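Local coordinates for histidinol-phosphate aminotransferase (Clostridium acetobutylicum, PDB 3FTB), which probably transfers amino groups between substrates as a pyridoxal 5'-phosphate-dependent transaminase, as expected of a histidinol-phosphate aminotransferase, at residues 160-166 / 194-200. Residue numbers count along the deposited sequence, not the author numbering.
Sequences LINKEKF and SSSFVGE
This is a side-chain contact, bridged by one water, between the start of helix 163-176 and the loop joining strands 179-183 and 207-212. Leu160 and Ile161 are extended. Asn162 is the N-cap: its OD1 accepts from Lys165 N at 2.9 Å, and the helix runs on from Lys163. In 194-200, Ser196 is extended and a 3-10 turn follows, with Glu200 N hydrogen-bonded to Phe197 O at 2.7 Å. The closest CA atoms are those of Leu160 and Ser195, 7.2 Å apart.

Phe197 (chi1 m) brings its ring end to the helix start. Phe197 CZ lies 3.5 Å from Ile161 CG2 and 3.8 Å from Phe166 CD2. The Phe166 and Phe197 rings meet obliquely, with centroids 5.6 Å apart and planes at 72°. Ile182 of strand 179-183 touches both Ile161 and Phe197.

Lys163 (t, t, m, t) reaches the loop, with Lys163 CE 3.2 Å from Ser194 O. Lys163 CD lies 3.1 Å from Glu200 OE2, and Lys163 NZ makes a long salt bridge of 3.7 Å to Glu200 OE2. A water donates to Ile161 O (2.7 Å) and Ser195 O (2.9 Å). Asn152 hydrogen-bonds Ile161 N through OD1 and Ser195 O through ND2.

Helix 163-176 links parallel neighbours 147-151 and 179-183 in a beta-alpha-beta crossover. The loop after strand 179-183 packs back on the helix start, in the large domain of fold-type I PLP aminotransferases, built on a seven-stranded mixed sheet.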
# COMPACT_ATOMS: atom_id res chain seq x y z
N LEU A 160 -27.84 -9.30 -5.46
CA LEU A 160 -27.63 -8.13 -6.33
C LEU A 160 -28.66 -7.05 -6.04
O LEU A 160 -29.82 -7.36 -5.81
CB LEU A 160 -27.75 -8.54 -7.80
CG LEU A 160 -26.59 -9.28 -8.45
CD1 LEU A 160 -27.07 -9.94 -9.74
CD2 LEU A 160 -25.43 -8.33 -8.73
N ILE A 161 -28.24 -5.79 -6.06
CA ILE A 161 -29.17 -4.67 -5.92
C ILE A 161 -30.11 -4.52 -7.14
O ILE A 161 -29.67 -4.23 -8.24
CB ILE A 161 -28.41 -3.35 -5.73
CG1 ILE A 161 -27.52 -3.40 -4.48
CG2 ILE A 161 -29.40 -2.18 -5.65
CD1 ILE A 161 -26.57 -2.21 -4.38
N ASN A 162 -31.40 -4.73 -6.91
CA ASN A 162 -32.46 -4.50 -7.90
C ASN A 162 -32.38 -3.07 -8.42
O ASN A 162 -32.67 -2.12 -7.69
CB ASN A 162 -33.83 -4.78 -7.24
CG ASN A 162 -35.00 -4.65 -8.22
OD1 ASN A 162 -35.16 -3.65 -8.91
ND2 ASN A 162 -35.86 -5.66 -8.23
N LYS A 163 -31.99 -2.92 -9.69
CA LYS A 163 -31.80 -1.59 -10.24
C LYS A 163 -33.10 -0.79 -10.20
O LYS A 163 -33.12 0.32 -9.68
CB LYS A 163 -31.25 -1.66 -11.66
CG LYS A 163 -30.44 -0.43 -12.05
CD LYS A 163 -30.17 -0.38 -13.55
CE LYS A 163 -29.07 -1.33 -14.00
NZ LYS A 163 -29.01 -1.35 -15.50
N GLU A 164 -34.18 -1.37 -10.71
CA GLU A 164 -35.45 -0.64 -10.75
C GLU A 164 -35.90 -0.07 -9.38
O GLU A 164 -36.26 1.10 -9.29
CB GLU A 164 -36.54 -1.49 -11.42
CG GLU A 164 -37.96 -0.93 -11.31
CD GLU A 164 -38.73 -1.52 -10.14
OE1 GLU A 164 -38.65 -2.75 -9.95
OE2 GLU A 164 -39.42 -0.76 -9.42
N LYS A 165 -35.84 -0.89 -8.33
CA LYS A 165 -36.25 -0.46 -6.99
C LYS A 165 -35.29 0.54 -6.34
O LYS A 165 -35.71 1.43 -5.59
CB LYS A 165 -36.38 -1.66 -6.04
CG LYS A 165 -37.18 -2.82 -6.59
CD LYS A 165 -37.68 -3.70 -5.45
CE LYS A 165 -38.78 -4.65 -5.92
NZ LYS A 165 -39.51 -5.25 -4.76
N PHE A 166 -34.00 0.38 -6.62
CA PHE A 166 -32.97 1.20 -6.00
C PHE A 166 -32.90 2.59 -6.65
O PHE A 166 -32.36 3.53 -6.05
CB PHE A 166 -31.61 0.50 -6.11
CG PHE A 166 -30.61 0.92 -5.06
CD1 PHE A 166 -30.70 0.43 -3.75
CD2 PHE A 166 -29.55 1.75 -5.38
CE1 PHE A 166 -29.76 0.80 -2.78
CE2 PHE A 166 -28.61 2.12 -4.42
CZ PHE A 166 -28.72 1.64 -3.12
N SER A 194 -25.08 -4.93 -16.85
CA SER A 194 -26.17 -4.22 -16.30
C SER A 194 -26.41 -4.55 -14.85
O SER A 194 -27.22 -3.92 -14.26
CB SER A 194 -27.40 -4.15 -17.22
OG SER A 194 -28.27 -5.23 -17.09
N SER A 195 -25.61 -5.47 -14.29
CA SER A 195 -25.64 -5.79 -12.86
C SER A 195 -24.86 -4.79 -12.02
O SER A 195 -25.18 -4.59 -10.84
CB SER A 195 -25.13 -7.21 -12.60
OG SER A 195 -26.17 -8.15 -12.85
N SER A 196 -23.85 -4.17 -12.63
CA SER A 196 -23.11 -3.08 -11.98
C SER A 196 -23.80 -1.74 -12.18
O SER A 196 -24.49 -1.52 -13.18
CB SER A 196 -21.67 -2.99 -12.47
OG SER A 196 -21.63 -2.77 -13.86
N PHE A 197 -23.62 -0.84 -11.22
CA PHE A 197 -24.12 0.51 -11.34
C PHE A 197 -23.11 1.39 -12.05
O PHE A 197 -23.31 2.60 -12.13
CB PHE A 197 -24.40 1.08 -9.95
CG PHE A 197 -25.71 0.63 -9.37
CD1 PHE A 197 -25.86 -0.66 -8.88
CD2 PHE A 197 -26.80 1.49 -9.32
CE1 PHE A 197 -27.07 -1.09 -8.36
CE2 PHE A 197 -28.00 1.07 -8.79
CZ PHE A 197 -28.14 -0.22 -8.31
N VAL A 198 -22.03 0.81 -12.55
CA VAL A 198 -21.01 1.62 -13.21
C VAL A 198 -21.61 2.43 -14.37
O VAL A 198 -21.24 3.58 -14.60
CB VAL A 198 -19.79 0.80 -13.70
CG1 VAL A 198 -18.91 0.41 -12.52
CG2 VAL A 198 -20.25 -0.42 -14.53
N GLY A 199 -22.56 1.83 -15.08
CA GLY A 199 -23.23 2.50 -16.18
C GLY A 199 -24.21 3.57 -15.72
O GLY A 199 -24.92 4.18 -16.54
N GLU A 200 -24.25 3.79 -14.40
CA GLU A 200 -25.10 4.82 -13.81
C GLU A 200 -24.27 5.98 -13.28
O GLU A 200 -24.82 6.97 -12.79
CB GLU A 200 -25.95 4.23 -12.67
CG GLU A 200 -27.37 3.80 -13.06
CD GLU A 200 -27.42 2.39 -13.60
OE1 GLU A 200 -26.45 1.64 -13.39
OE2 GLU A 200 -28.43 2.04 -14.24
O HOH W 1 -27.86 -5.17 -10.02